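Local coordinates for protein transcriptional regulator, LRP/AsnC family (Neisseria meningitidis, PDB 2P5V) that probably binds specific DNA sequences through a winged helix-turn-helix domain and regulates transcription, at residues R75-K80 / G135-Q140; D83-F88 / E107-L112; V98-A103 / L111-F116; L68-F73 / T117-F122. All coordinates share one frame; numbering follows the deposited sequence.

All four contacts belong to the alpha/beta part of the chain, whose antiparallel sheet runs in the order 98-104, 110-116, 70-78, 136-150. Interaction 4 comes first along the chain, at the start of strand 70-78, and interaction 1 uses the far end of the same strand, about 20 Å away between centres. Interactions 2 and 3 are nested inside the loops closed by both; they share Leu111 and Leu112, their centres about 11 Å apart. Interactions 1 and 3 pair strands, while 2 and 4 lay helices 84-94 and 119-130 on the sheet, giving the ferredoxin-like domain of Lrp/AsnC regulators. Interactions 1 and 2 contribute ligands to calcium sites between subunits.

Interaction 1: R75-K80 / G135-Q140; sequences RVSIRK and GVQDAQ. With CA (calcium ion), chain I.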
loop_
_atom_site.group_PDB
_atom_site.type_symbol
_atom_site.label_atom_id
_atom_site.label_comp_id
_atom_site.label_asym_id
_atom_site.label_seq_id
_atom_site.Cartn_x
_atom_site.Cartn_y
_atom_site.Cartn_z
ATOM N N ARG G 75 10.339 10.738 2.515
ATOM C CA ARG G 75 9.841 9.821 3.521
ATOM C C ARG G 75 10.906 8.767 3.819
ATOM O O ARG G 75 11.233 7.936 2.961
ATOM C CB ARG G 75 8.578 9.137 3.021
ATOM C CG ARG G 75 7.407 10.054 2.685
ATOM C CD ARG G 75 6.209 9.183 2.328
ATOM N NE ARG G 75 5.052 9.883 1.778
ATOM C CZ ARG G 75 3.906 9.279 1.422
ATOM N NH1 ARG G 75 3.746 7.964 1.581
ATOM N NH2 ARG G 75 2.899 9.986 0.906
ATOM N N VAL G 76 11.429 8.805 5.044
ATOM C CA VAL G 76 12.530 7.938 5.465
ATOM C C VAL G 76 12.071 6.884 6.469
ATOM O O VAL G 76 11.342 7.181 7.430
ATOM C CB VAL G 76 13.712 8.765 6.071
ATOM C CG1 VAL G 76 14.884 7.848 6.461
ATOM C CG2 VAL G 76 14.175 9.821 5.073
ATOM N N SER G 77 12.504 5.653 6.213
ATOM C CA SER G 77 12.284 4.534 7.093
ATOM C C SER G 77 13.592 4.308 7.789
ATOM O O SER G 77 14.640 4.131 7.154
ATOM C CB SER G 77 11.888 3.261 6.327
ATOM O OG SER G 77 10.757 3.497 5.516
ATOM N N ILE G 78 13.514 4.312 9.103
ATOM C CA ILE G 78 14.663 4.150 9.940
ATOM C C ILE G 78 14.944 2.654 10.072
ATOM O O ILE G 78 14.036 1.823 9.972
ATOM C CB ILE G 78 14.402 4.835 11.315
ATOM C CG1 ILE G 78 15.708 5.347 11.927
ATOM C CG2 ILE G 78 13.614 3.913 12.264
ATOM C CD1 ILE G 78 16.339 6.458 11.127
ATOM N N ARG G 79 16.209 2.307 10.261
ATOM C CA ARG G 79 16.565 0.929 10.561
ATOM C C ARG G 79 16.366 0.669 12.043
ATOM O O ARG G 79 16.658 1.527 12.872
ATOM C CB ARG G 79 18.007 0.649 10.156
ATOM C CG ARG G 79 18.706 -0.459 10.938
ATOM C CD ARG G 79 20.175 -0.586 10.550
ATOM N NE ARG G 79 20.321 -1.316 9.296
ATOM C CZ ARG G 79 20.217 -0.786 8.080
ATOM N NH1 ARG G 79 19.973 0.510 7.901
ATOM N NH2 ARG G 79 20.360 -1.571 7.024
ATOM N N LYS G 80 15.856 -0.516 12.362
ATOM C CA LYS G 80 15.642 -0.947 13.740
ATOM C C LYS G 80 16.968 -1.469 14.255
ATOM O O LYS G 80 17.300 -2.645 14.086
ATOM C CB LYS G 80 14.559 -2.037 13.802
ATOM C CG LYS G 80 14.424 -2.805 15.132
ATOM C CD LYS G 80 14.045 -1.921 16.307
ATOM C CE LYS G 80 13.812 -2.770 17.557
ATOM N NZ LYS G 80 13.116 -2.015 18.642
ATOM N N GLY G 135 21.874 4.359 9.607
ATOM C CA GLY G 135 20.562 4.415 10.245
ATOM C C GLY G 135 19.379 4.326 9.300
ATOM O O GLY G 135 18.261 4.064 9.751
ATOM N N VAL G 136 19.615 4.525 7.999
ATOM C CA VAL G 136 18.537 4.617 7.014
ATOM C C VAL G 136 18.300 3.287 6.302
ATOM O O VAL G 136 19.177 2.777 5.619
ATOM C CB VAL G 136 18.812 5.736 5.963
ATOM C CG1 VAL G 136 17.744 5.739 4.862
ATOM C CG2 VAL G 136 18.879 7.103 6.650
ATOM N N GLN G 137 17.093 2.749 6.465
ATOM C CA GLN G 137 16.670 1.507 5.825
ATOM C C GLN G 137 16.194 1.778 4.407
ATOM O O GLN G 137 16.514 1.027 3.492
ATOM C CB GLN G 137 15.523 0.907 6.623
ATOM C CG GLN G 137 14.989 -0.420 6.144
ATOM C CD GLN G 137 13.635 -0.718 6.775
ATOM O OE1 GLN G 137 13.560 -1.215 7.905
ATOM N NE2 GLN G 137 12.555 -0.393 6.055
ATOM N N ASP G 138 15.399 2.837 4.236
ATOM C CA ASP G 138 14.887 3.212 2.914
ATOM C C ASP G 138 14.357 4.646 2.894
ATOM O O ASP G 138 14.094 5.231 3.943
ATOM C CB ASP G 138 13.777 2.249 2.465
ATOM C CG ASP G 138 13.893 1.870 0.988
ATOM O OD1 ASP G 138 14.373 2.698 0.173
ATOM O OD2 ASP G 138 13.509 0.730 0.639
ATOM N N ALA G 139 14.208 5.190 1.687
ATOM C CA ALA G 139 13.651 6.521 1.477
ATOM C C ALA G 139 12.847 6.555 0.183
ATOM O O ALA G 139 13.135 5.833 -0.754
ATOM C CB ALA G 139 14.751 7.571 1.448
ATOM N N GLN G 140 11.805 7.373 0.155
ATOM C CA GLN G 140 11.037 7.584 -1.065
ATOM C C GLN G 140 10.511 9.000 -1.025
ATOM O O GLN G 140 10.148 9.485 0.039
ATOM C CB GLN G 140 9.895 6.578 -1.187
ATOM C CG GLN G 140 8.896 6.605 -0.048
ATOM C CD GLN G 140 7.770 5.628 -0.268
ATOM O OE1 GLN G 140 7.872 4.449 0.076
ATOM N NE2 GLN G 140 6.691 6.110 -0.853
HETATM CA CA CA I . 12.272 1.249 -1.645
#
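Val76 lays its CG1 across Val136 CG1 at 3.9 Å, the two side chains crossing at about a right angle. CG1 of Val76 stands anti to the backbone N (chi1 -178°), while its CG2 looks toward the CB of Ala139. Behind these apolar groups, strands 75-78 and 136-140 run antiparallel, and Arg75 with Gln140 and Ser77 with Asp138 form the hydrogen-bonded pairs. Ser77 N meets Asp138 O at 2.8 Å in an almost straight bond (173°). The register then slips by one residue: Ser77 O accepts from both Gln137 N at 2.9 Å and Asp138 N at 3.3 Å, a classic beta bulge. Beyond it Arg79 N bonds to Gly135 O at 2.7 Å. The Arg79 chain bends at chi3 (-79°), and the edge of its guanidinium faces Val136 O, to which NH1 makes a weak bond. Asp138 starts on the Ser77 face but its carboxylate leads away from strand 70-78: OD1 accepts from Ala139 N and OD2 binds a calcium ion at 2.6 Å. Glu107 O and Asp109 OD1 of a second subunit complete the protein ligands. Strand 70-78 has strand 110-116 on its other side, with backbone hydrogen bonding between Val76 and Tyr110; Phe88 of helix 84-94 packs on Val76, Ile78 and Val136, and Leu130 of helix 119-130 touches Val136 and Ala139.

Interaction 2: D83-F88 / E107-L112; sequences DAREDF and ETDYLL. With CA (calcium ion), chain B.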
loop_
_atom_site.group_PDB
_atom_site.type_symbol
_atom_site.label_atom_id
_atom_site.label_comp_id
_atom_site.label_asym_id
_atom_site.label_seq_id
_atom_site.Cartn_x
_atom_site.Cartn_y
_atom_site.Cartn_z
ATOM N N ASP G 83 20.466 3.015 18.532
ATOM C CA ASP G 83 20.916 4.370 18.174
ATOM C C ASP G 83 20.829 4.735 16.688
ATOM O O ASP G 83 21.504 5.645 16.241
ATOM C CB ASP G 83 22.343 4.626 18.696
ATOM C CG ASP G 83 22.397 4.779 20.209
ATOM O OD1 ASP G 83 21.414 4.415 20.890
ATOM O OD2 ASP G 83 23.424 5.271 20.717
ATOM N N ALA G 84 19.991 4.042 15.931
ATOM C CA ALA G 84 19.688 4.457 14.563
ATOM C C ALA G 84 18.966 5.816 14.550
ATOM O O ALA G 84 19.312 6.703 13.759
ATOM C CB ALA G 84 18.842 3.398 13.850
ATOM N N ARG G 85 17.962 5.982 15.407
ATOM C CA ARG G 85 17.178 7.230 15.421
ATOM C C ARG G 85 18.027 8.435 15.833
ATOM O O ARG G 85 18.019 9.479 15.173
ATOM C CB ARG G 85 15.956 7.096 16.334
ATOM C CG ARG G 85 14.900 6.162 15.764
ATOM C CD ARG G 85 13.625 6.149 16.576
ATOM N NE ARG G 85 12.533 5.617 15.767
ATOM C CZ ARG G 85 11.569 6.338 15.198
ATOM N NH1 ARG G 85 11.508 7.659 15.358
ATOM N NH2 ARG G 85 10.645 5.721 14.471
ATOM N N GLU G 86 18.781 8.256 16.908
ATOM C CA GLU G 86 19.679 9.276 17.419
ATOM C C GLU G 86 20.732 9.688 16.387
ATOM O O GLU G 86 20.928 10.874 16.144
ATOM C CB GLU G 86 20.354 8.750 18.685
ATOM C CG GLU G 86 21.071 9.798 19.505
ATOM C CD GLU G 86 21.622 9.234 20.799
ATOM O OE1 GLU G 86 21.007 8.301 21.365
ATOM O OE2 GLU G 86 22.673 9.730 21.251
ATOM N N ASP G 87 21.397 8.705 15.784
ATOM C CA ASP G 87 22.438 8.963 14.776
ATOM C C ASP G 87 21.907 9.667 13.538
ATOM O O ASP G 87 22.613 10.471 12.918
ATOM C CB ASP G 87 23.104 7.654 14.336
ATOM C CG ASP G 87 23.949 7.032 15.426
ATOM O OD1 ASP G 87 24.299 7.719 16.416
ATOM O OD2 ASP G 87 24.264 5.834 15.289
ATOM N N PHE G 88 20.675 9.343 13.167
ATOM C CA PHE G 88 20.056 9.916 11.981
ATOM C C PHE G 88 19.659 11.365 12.235
ATOM O O PHE G 88 19.906 12.241 11.402
ATOM C CB PHE G 88 18.832 9.092 11.551
ATOM C CG PHE G 88 18.086 9.696 10.391
ATOM C CD1 PHE G 88 18.654 9.711 9.124
ATOM C CD2 PHE G 88 16.837 10.276 10.571
ATOM C CE1 PHE G 88 17.987 10.277 8.046
ATOM C CE2 PHE G 88 16.160 10.850 9.495
ATOM C CZ PHE G 88 16.746 10.848 8.229
ATOM N N GLU G 107 2.879 5.684 8.946
ATOM C CA GLU G 107 3.801 4.671 8.420
ATOM C C GLU G 107 5.189 5.244 8.123
ATOM O O GLU G 107 6.201 4.558 8.298
ATOM C CB GLU G 107 3.211 3.957 7.197
ATOM C CG GLU G 107 3.403 4.631 5.871
ATOM C CD GLU G 107 2.821 3.804 4.733
ATOM O OE1 GLU G 107 3.326 2.681 4.490
ATOM O OE2 GLU G 107 1.861 4.283 4.085
ATOM N N THR G 108 5.237 6.491 7.670
ATOM C CA THR G 108 6.505 7.185 7.471
ATOM C C THR G 108 7.154 7.511 8.829
ATOM O O THR G 108 6.570 8.244 9.633
ATOM C CB THR G 108 6.278 8.473 6.674
ATOM O OG1 THR G 108 5.733 8.142 5.388
ATOM C CG2 THR G 108 7.571 9.256 6.509
ATOM N N ASP G 109 8.347 6.964 9.079
ATOM C CA ASP G 109 9.060 7.196 10.345
ATOM C C ASP G 109 9.512 8.650 10.497
ATOM O O ASP G 109 9.314 9.265 11.550
ATOM C CB ASP G 109 10.287 6.281 10.465
ATOM C CG ASP G 109 9.933 4.817 10.345
ATOM O OD1 ASP G 109 8.730 4.500 10.385
ATOM O OD2 ASP G 109 10.843 3.979 10.191
ATOM N N TYR G 110 10.165 9.163 9.456
ATOM C CA TYR G 110 10.606 10.550 9.401
ATOM C C TYR G 110 10.184 11.201 8.090
ATOM O O TYR G 110 10.351 10.610 7.013
ATOM C CB TYR G 110 12.118 10.637 9.543
ATOM C CG TYR G 110 12.630 10.179 10.880
ATOM C CD1 TYR G 110 12.687 11.055 11.955
ATOM C CD2 TYR G 110 13.065 8.874 11.069
ATOM C CE1 TYR G 110 13.152 10.648 13.183
ATOM C CE2 TYR G 110 13.536 8.458 12.288
ATOM C CZ TYR G 110 13.580 9.349 13.347
ATOM O OH TYR G 110 14.062 8.933 14.564
ATOM N N LEU G 111 9.625 12.404 8.181
ATOM C CA LEU G 111 9.357 13.212 6.991
ATOM C C LEU G 111 10.314 14.390 6.915
ATOM O O LEU G 111 10.377 15.199 7.832
ATOM C CB LEU G 111 7.937 13.726 6.979
ATOM C CG LEU G 111 7.596 14.466 5.675
ATOM C CD1 LEU G 111 7.646 13.525 4.414
ATOM C CD2 LEU G 111 6.245 15.145 5.820
ATOM N N LEU G 112 11.036 14.479 5.798
ATOM C CA LEU G 112 12.037 15.501 5.566
ATOM C C LEU G 112 11.575 16.436 4.452
ATOM O O LEU G 112 10.939 16.009 3.493
ATOM C CB LEU G 112 13.367 14.864 5.180
ATOM C CG LEU G 112 14.170 14.153 6.278
ATOM C CD1 LEU G 112 13.386 13.022 6.915
ATOM C CD2 LEU G 112 15.471 13.628 5.696
HETATM CA CA CA B . 7.184 2.945 9.492
HETATM O O HOH W 1 8.936 8.002 13.718
#
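The Tyr110 ring takes the edge of Phe88 on one face, with CD2 of Phe88 4.0 Å above the plane and over the centre. The ring centroids are 5.2 Å apart and the planes meet at 54°, an edge-to-face pair in which the two side chains slide past each other in opposite directions. At the Phe88 edge, CZ and Leu112 CD2 touch tip to tip at 4.0 Å. The Arg85 guanidinium has Tyr110 CE2 over one face, offset toward the rim, its plane turned 39° from the ring. Arg85 CG also lies against the phenol oxygen, 3.1 Å from Tyr110 OH. In this way helix 84-94 packs on strand 110-116 of the antiparallel sheet in the ferredoxin-like domain, within the family's ligand-binding region. A water in the guanidinium plane accepts from Arg85 NH2 at 2.9 Å; its second leg, to Asp109 O, is too short to be more than doubtful. Asp109 divides its carboxylate: OD2 accepts from Ile78 N, while OD1 binds a calcium ion at 2.4 Å. Glu107 O binds the same ion at 2.2 Å, and Asp138 OD2 of a neighbouring subunit is its other protein ligand.

Interaction 3: V98-A103 / L111-F116; sequences VLSCFA and LLQAFF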
loop_
_atom_site.group_PDB
_atom_site.type_symbol
_atom_site.label_atom_id
_atom_site.label_comp_id
_atom_site.label_asym_id
_atom_site.label_seq_id
_atom_site.Cartn_x
_atom_site.Cartn_y
_atom_site.Cartn_z
ATOM N N VAL G 98 18.372 19.827 3.986
ATOM C CA VAL G 98 17.170 19.456 4.749
ATOM C C VAL G 98 16.821 20.596 5.718
ATOM O O VAL G 98 17.562 20.868 6.649
ATOM C CB VAL G 98 17.361 18.118 5.515
ATOM C CG1 VAL G 98 16.109 17.723 6.304
ATOM C CG2 VAL G 98 17.750 17.019 4.559
ATOM N N LEU G 99 15.704 21.273 5.457
ATOM C CA LEU G 99 15.182 22.348 6.319
ATOM C C LEU G 99 14.402 21.820 7.525
ATOM O O LEU G 99 14.479 22.364 8.619
ATOM C CB LEU G 99 14.255 23.263 5.517
ATOM C CG LEU G 99 14.967 24.331 4.672
ATOM C CD1 LEU G 99 15.922 23.696 3.661
ATOM C CD2 LEU G 99 13.937 25.242 3.973
ATOM N N SER G 100 13.645 20.758 7.333
ATOM C CA SER G 100 12.868 20.222 8.429
ATOM C C SER G 100 12.805 18.712 8.358
ATOM O O SER G 100 12.883 18.112 7.284
ATOM C CB SER G 100 11.469 20.879 8.494
ATOM O OG SER G 100 10.673 20.547 7.373
ATOM N N CYS G 101 12.725 18.116 9.539
ATOM C CA CYS G 101 12.634 16.680 9.714
ATOM C C CYS G 101 11.748 16.425 10.921
ATOM O O CYS G 101 12.011 16.938 12.009
ATOM C CB CYS G 101 14.020 16.086 9.955
ATOM S SG CYS G 101 14.002 14.316 10.254
ATOM N N PHE G 102 10.696 15.645 10.724
ATOM C CA PHE G 102 9.811 15.268 11.816
ATOM C C PHE G 102 9.656 13.765 11.911
ATOM O O PHE G 102 9.482 13.099 10.890
ATOM C CB PHE G 102 8.429 15.856 11.584
ATOM C CG PHE G 102 8.429 17.331 11.445
ATOM C CD1 PHE G 102 8.429 18.142 12.570
ATOM C CD2 PHE G 102 8.445 17.918 10.192
ATOM C CE1 PHE G 102 8.429 19.507 12.443
ATOM C CE2 PHE G 102 8.442 19.293 10.064
ATOM C CZ PHE G 102 8.441 20.083 11.187
ATOM N N ALA G 103 9.705 13.245 13.136
ATOM C CA ALA G 103 9.199 11.913 13.422
ATOM C C ALA G 103 7.671 12.005 13.455
ATOM O O ALA G 103 7.129 12.840 14.178
ATOM C CB ALA G 103 9.737 11.400 14.755
ATOM N N LEU G 111 9.625 12.404 8.181
ATOM C CA LEU G 111 9.357 13.212 6.991
ATOM C C LEU G 111 10.314 14.390 6.915
ATOM O O LEU G 111 10.377 15.199 7.832
ATOM C CB LEU G 111 7.937 13.726 6.979
ATOM C CG LEU G 111 7.596 14.466 5.675
ATOM C CD1 LEU G 111 7.646 13.525 4.414
ATOM C CD2 LEU G 111 6.245 15.145 5.820
ATOM N N LEU G 112 11.036 14.479 5.798
ATOM C CA LEU G 112 12.037 15.501 5.566
ATOM C C LEU G 112 11.575 16.436 4.452
ATOM O O LEU G 112 10.939 16.009 3.493
ATOM C CB LEU G 112 13.367 14.864 5.180
ATOM C CG LEU G 112 14.170 14.153 6.278
ATOM C CD1 LEU G 112 13.386 13.022 6.915
ATOM C CD2 LEU G 112 15.471 13.628 5.696
ATOM N N GLN G 113 11.896 17.715 4.587
ATOM C CA GLN G 113 11.587 18.702 3.555
ATOM C C GLN G 113 12.927 19.324 3.157
ATOM O O GLN G 113 13.673 19.799 4.015
ATOM C CB GLN G 113 10.582 19.736 4.089
ATOM C CG GLN G 113 9.879 20.575 3.007
ATOM C CD GLN G 113 8.784 21.511 3.551
ATOM O OE1 GLN G 113 8.199 21.281 4.618
ATOM N NE2 GLN G 113 8.505 22.571 2.803
ATOM N N ALA G 114 13.256 19.265 1.865
ATOM C CA ALA G 114 14.604 19.613 1.392
ATOM C C ALA G 114 14.590 20.344 0.059
ATOM O O ALA G 114 13.668 20.186 -0.735
ATOM C CB ALA G 114 15.468 18.364 1.279
ATOM N N PHE G 115 15.637 21.126 -0.188
ATOM C CA PHE G 115 15.727 21.933 -1.395
ATOM C C PHE G 115 16.967 21.615 -2.204
ATOM O O PHE G 115 18.052 21.430 -1.647
ATOM C CB PHE G 115 15.734 23.404 -1.022
ATOM C CG PHE G 115 14.369 24.006 -0.924
ATOM C CD1 PHE G 115 13.736 24.502 -2.056
ATOM C CD2 PHE G 115 13.720 24.091 0.293
ATOM C CE1 PHE G 115 12.478 25.084 -1.969
ATOM C CE2 PHE G 115 12.456 24.668 0.384
ATOM C CZ PHE G 115 11.843 25.170 -0.751
ATOM N N PHE G 116 16.798 21.564 -3.525
ATOM C CA PHE G 116 17.891 21.267 -4.457
ATOM C C PHE G 116 17.729 22.093 -5.696
ATOM O O PHE G 116 16.638 22.609 -5.961
ATOM C CB PHE G 116 17.901 19.779 -4.813
ATOM C CG PHE G 116 18.002 18.888 -3.617
ATOM C CD1 PHE G 116 19.237 18.448 -3.164
ATOM C CD2 PHE G 116 16.867 18.534 -2.917
ATOM C CE1 PHE G 116 19.327 17.647 -2.036
ATOM C CE2 PHE G 116 16.946 17.733 -1.796
ATOM C CZ PHE G 116 18.179 17.289 -1.352
#
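Cys101 and Leu112 face one another on one side of the hairpin, with SG 3.6 Å from Leu112 CD1. SG stands anti to the backbone N of Cys101 (chi1 178°), which brings it against Leu112 CD1. Val98 comes to the same leucine obliquely, its CG1 4.1 Å from Leu112 CG, while its CG2 faces the CB of Ala114. The central leucine is thus flanked by sulfur at CD1 and valine at CG. Farther along, Leu99 approaches the Phe115 ring with its branched end, CD2 lying 3.9 Å from Phe115 CD2, and the two side chains slant across one another. Ser100 and Gln113 share the face that also carries Phe102 and Leu111. There the Ser100 hydroxyl rests against the aliphatic start of the glutamine, OG 3.4 Å from Gln113 CB.

Between Val98 and Ser100 the register shifts by one residue. Leu99 and Ser100 both face Gln113, a classic beta bulge: Leu99 N bonds to Gln113 O at 2.9 Å, and Ser100 N reaches the same oxygen only weakly, at 3.5 Å. Gln113 N returns a bond to Ser100 O, and Phe102 and Leu111 exchange a regular pair of backbone bonds.

The two strands form a beta hairpin. Helix 84-94 packs on the Cys101 and Leu112 face through Val92, which touches Val98 as well; strand 70-78 pairs along the other side of 110-116, and beyond strand 98-104 a strand of a neighbouring subunit continues the sheet by antiparallel pairing with Ser100 to Ala103.

Interaction 4: L68-F73 / T117-F122; sequences LGLQAF and TDMNAF
Thr117 meets Leu68 through its backbone: Leu68 CD2 lies 3.7 Å from Thr117 N. A water lies 2.9 Å from Thr117 O and accepts a weak bond from Gly69 N. Asp118 follows as the N-cap of helix 119-130; its OD1 accepts from Ala121 N at 3.2 Å, with an N-H...O angle of 167°, and Ala121 N approaches OD1 nearly in line with the carboxylate C-O bond. Asp118 O is 3.5 Å from Leu70 CD1, a methyl that also meets Met119 and Phe122. Selenomethionine Met119 bends at chi2 (56°) and chi3 (63°), and its CE comes to 3.9 Å from the same Leu70 CD1. Phe122 closes the turn, with CB 3.5 Å from Leu70 CD1 and the two side chains crossing at about a right angle. Farther out on its ring, CE1 touches Ala72 CB at 3.7 Å. Phe116 and Phe143 each meet the Phe122 ring edge-to-face, extending the apolar layer between helix and sheet. Laying the first turn of helix 119-130 over the start of strand 70-78 is helix-on-sheet packing, as in the ferredoxin-like alpha/beta fold of Lrp/AsnC regulators.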
loop_
_atom_site.group_PDB
_atom_site.type_symbol
_atom_site.label_atom_id
_atom_site.label_comp_id
_atom_site.label_asym_id
_atom_site.label_seq_id
_atom_site.Cartn_x
_atom_site.Cartn_y
_atom_site.Cartn_z
ATOM N N LEU G 68 17.058 27.224 -6.525
ATOM C CA LEU G 68 16.600 25.991 -5.884
ATOM C C LEU G 68 15.209 25.609 -6.401
ATOM O O LEU G 68 14.207 25.735 -5.699
ATOM C CB LEU G 68 16.606 26.126 -4.361
ATOM C CG LEU G 68 17.974 26.168 -3.687
ATOM C CD1 LEU G 68 17.811 26.621 -2.236
ATOM C CD2 LEU G 68 18.692 24.812 -3.779
ATOM N N GLY G 69 15.172 25.123 -7.636
ATOM C CA GLY G 69 13.922 24.745 -8.280
ATOM C C GLY G 69 13.250 23.481 -7.766
ATOM O O GLY G 69 12.070 23.299 -7.989
ATOM N N LEU G 70 13.993 22.611 -7.083
ATOM C CA LEU G 70 13.484 21.303 -6.651
ATOM C C LEU G 70 13.228 21.295 -5.142
ATOM O O LEU G 70 14.164 21.371 -4.355
ATOM C CB LEU G 70 14.498 20.194 -6.999
ATOM C CG LEU G 70 14.066 18.885 -7.678
ATOM C CD1 LEU G 70 14.940 17.698 -7.204
ATOM C CD2 LEU G 70 12.592 18.588 -7.474
ATOM N N GLN G 71 11.959 21.216 -4.754
ATOM C CA GLN G 71 11.570 21.060 -3.357
ATOM C C GLN G 71 11.037 19.651 -3.149
ATOM O O GLN G 71 10.043 19.262 -3.761
ATOM C CB GLN G 71 10.507 22.077 -2.967
ATOM C CG GLN G 71 10.063 21.936 -1.506
ATOM C CD GLN G 71 9.216 23.090 -1.032
ATOM O OE1 GLN G 71 8.675 23.864 -1.831
ATOM N NE2 GLN G 71 9.085 23.208 0.274
ATOM N N ALA G 72 11.705 18.901 -2.276
ATOM C CA ALA G 72 11.394 17.491 -2.035
ATOM C C ALA G 72 10.809 17.263 -0.647
ATOM O O ALA G 72 11.255 17.865 0.337
ATOM C CB ALA G 72 12.654 16.644 -2.212
ATOM N N PHE G 73 9.793 16.404 -0.584
ATOM C CA PHE G 73 9.348 15.811 0.668
ATOM C C PHE G 73 9.835 14.367 0.685
ATOM O O PHE G 73 9.414 13.560 -0.141
ATOM C CB PHE G 73 7.836 15.875 0.770
ATOM C CG PHE G 73 7.324 17.248 1.064
ATOM C CD1 PHE G 73 7.114 17.651 2.370
ATOM C CD2 PHE G 73 7.095 18.152 0.041
ATOM C CE1 PHE G 73 6.651 18.928 2.652
ATOM C CE2 PHE G 73 6.631 19.429 0.316
ATOM C CZ PHE G 73 6.406 19.814 1.618
ATOM N N THR G 117 18.815 22.246 -6.444
ATOM C CA THR G 117 18.774 22.982 -7.707
ATOM C C THR G 117 17.986 22.205 -8.749
ATOM O O THR G 117 17.186 22.778 -9.486
ATOM C CB THR G 117 20.174 23.257 -8.275
ATOM O OG1 THR G 117 20.846 22.015 -8.479
ATOM C CG2 THR G 117 20.989 24.137 -7.331
ATOM N N ASP G 118 18.218 20.898 -8.798
ATOM C CA ASP G 118 17.579 20.035 -9.781
ATOM C C ASP G 118 17.701 18.564 -9.364
ATOM O O ASP G 118 18.216 18.256 -8.282
ATOM C CB ASP G 118 18.189 20.289 -11.165
ATOM C CG ASP G 118 19.708 20.173 -11.168
ATOM O OD1 ASP G 118 20.256 19.292 -10.475
ATOM O OD2 ASP G 118 20.350 20.973 -11.867
HETATM N N MSE G 119 17.205 17.671 -10.216
HETATM C CA MSE G 119 17.160 16.236 -9.917
HETATM C C MSE G 119 18.541 15.593 -9.778
HETATM O O MSE G 119 18.699 14.643 -9.015
HETATM C CB MSE G 119 16.351 15.492 -10.991
HETATM C CG MSE G 119 16.035 14.045 -10.648
HETATM SE SE MSE G 119 15.087 13.879 -8.941
HETATM C CE MSE G 119 13.439 14.849 -9.406
ATOM N N ASN G 120 19.525 16.081 -10.532
ATOM C CA ASN G 120 20.902 15.586 -10.414
ATOM C C ASN G 120 21.481 15.782 -9.029
ATOM O O ASN G 120 22.136 14.890 -8.490
ATOM C CB ASN G 120 21.833 16.311 -11.386
ATOM C CG ASN G 120 21.885 15.665 -12.725
ATOM O OD1 ASN G 120 21.474 14.520 -12.882
ATOM N ND2 ASN G 120 22.413 16.383 -13.713
ATOM N N ALA G 121 21.297 16.984 -8.490
ATOM C CA ALA G 121 21.739 17.285 -7.137
ATOM C C ALA G 121 20.920 16.472 -6.132
ATOM O O ALA G 121 21.458 15.978 -5.139
ATOM C CB ALA G 121 21.635 18.767 -6.860
ATOM N N PHE G 122 19.629 16.303 -6.397
ATOM C CA PHE G 122 18.798 15.482 -5.514
ATOM C C PHE G 122 19.347 14.054 -5.482
ATOM O O PHE G 122 19.531 13.451 -4.422
ATOM C CB PHE G 122 17.333 15.476 -5.947
ATOM C CG PHE G 122 16.475 14.622 -5.072
ATOM C CD1 PHE G 122 16.142 15.049 -3.801
ATOM C CD2 PHE G 122 16.059 13.367 -5.487
ATOM C CE1 PHE G 122 15.388 14.248 -2.962
ATOM C CE2 PHE G 122 15.310 12.568 -4.654
ATOM C CZ PHE G 122 14.977 13.006 -3.394
HETATM O O HOH W 2 16.366 25.504 -10.171
#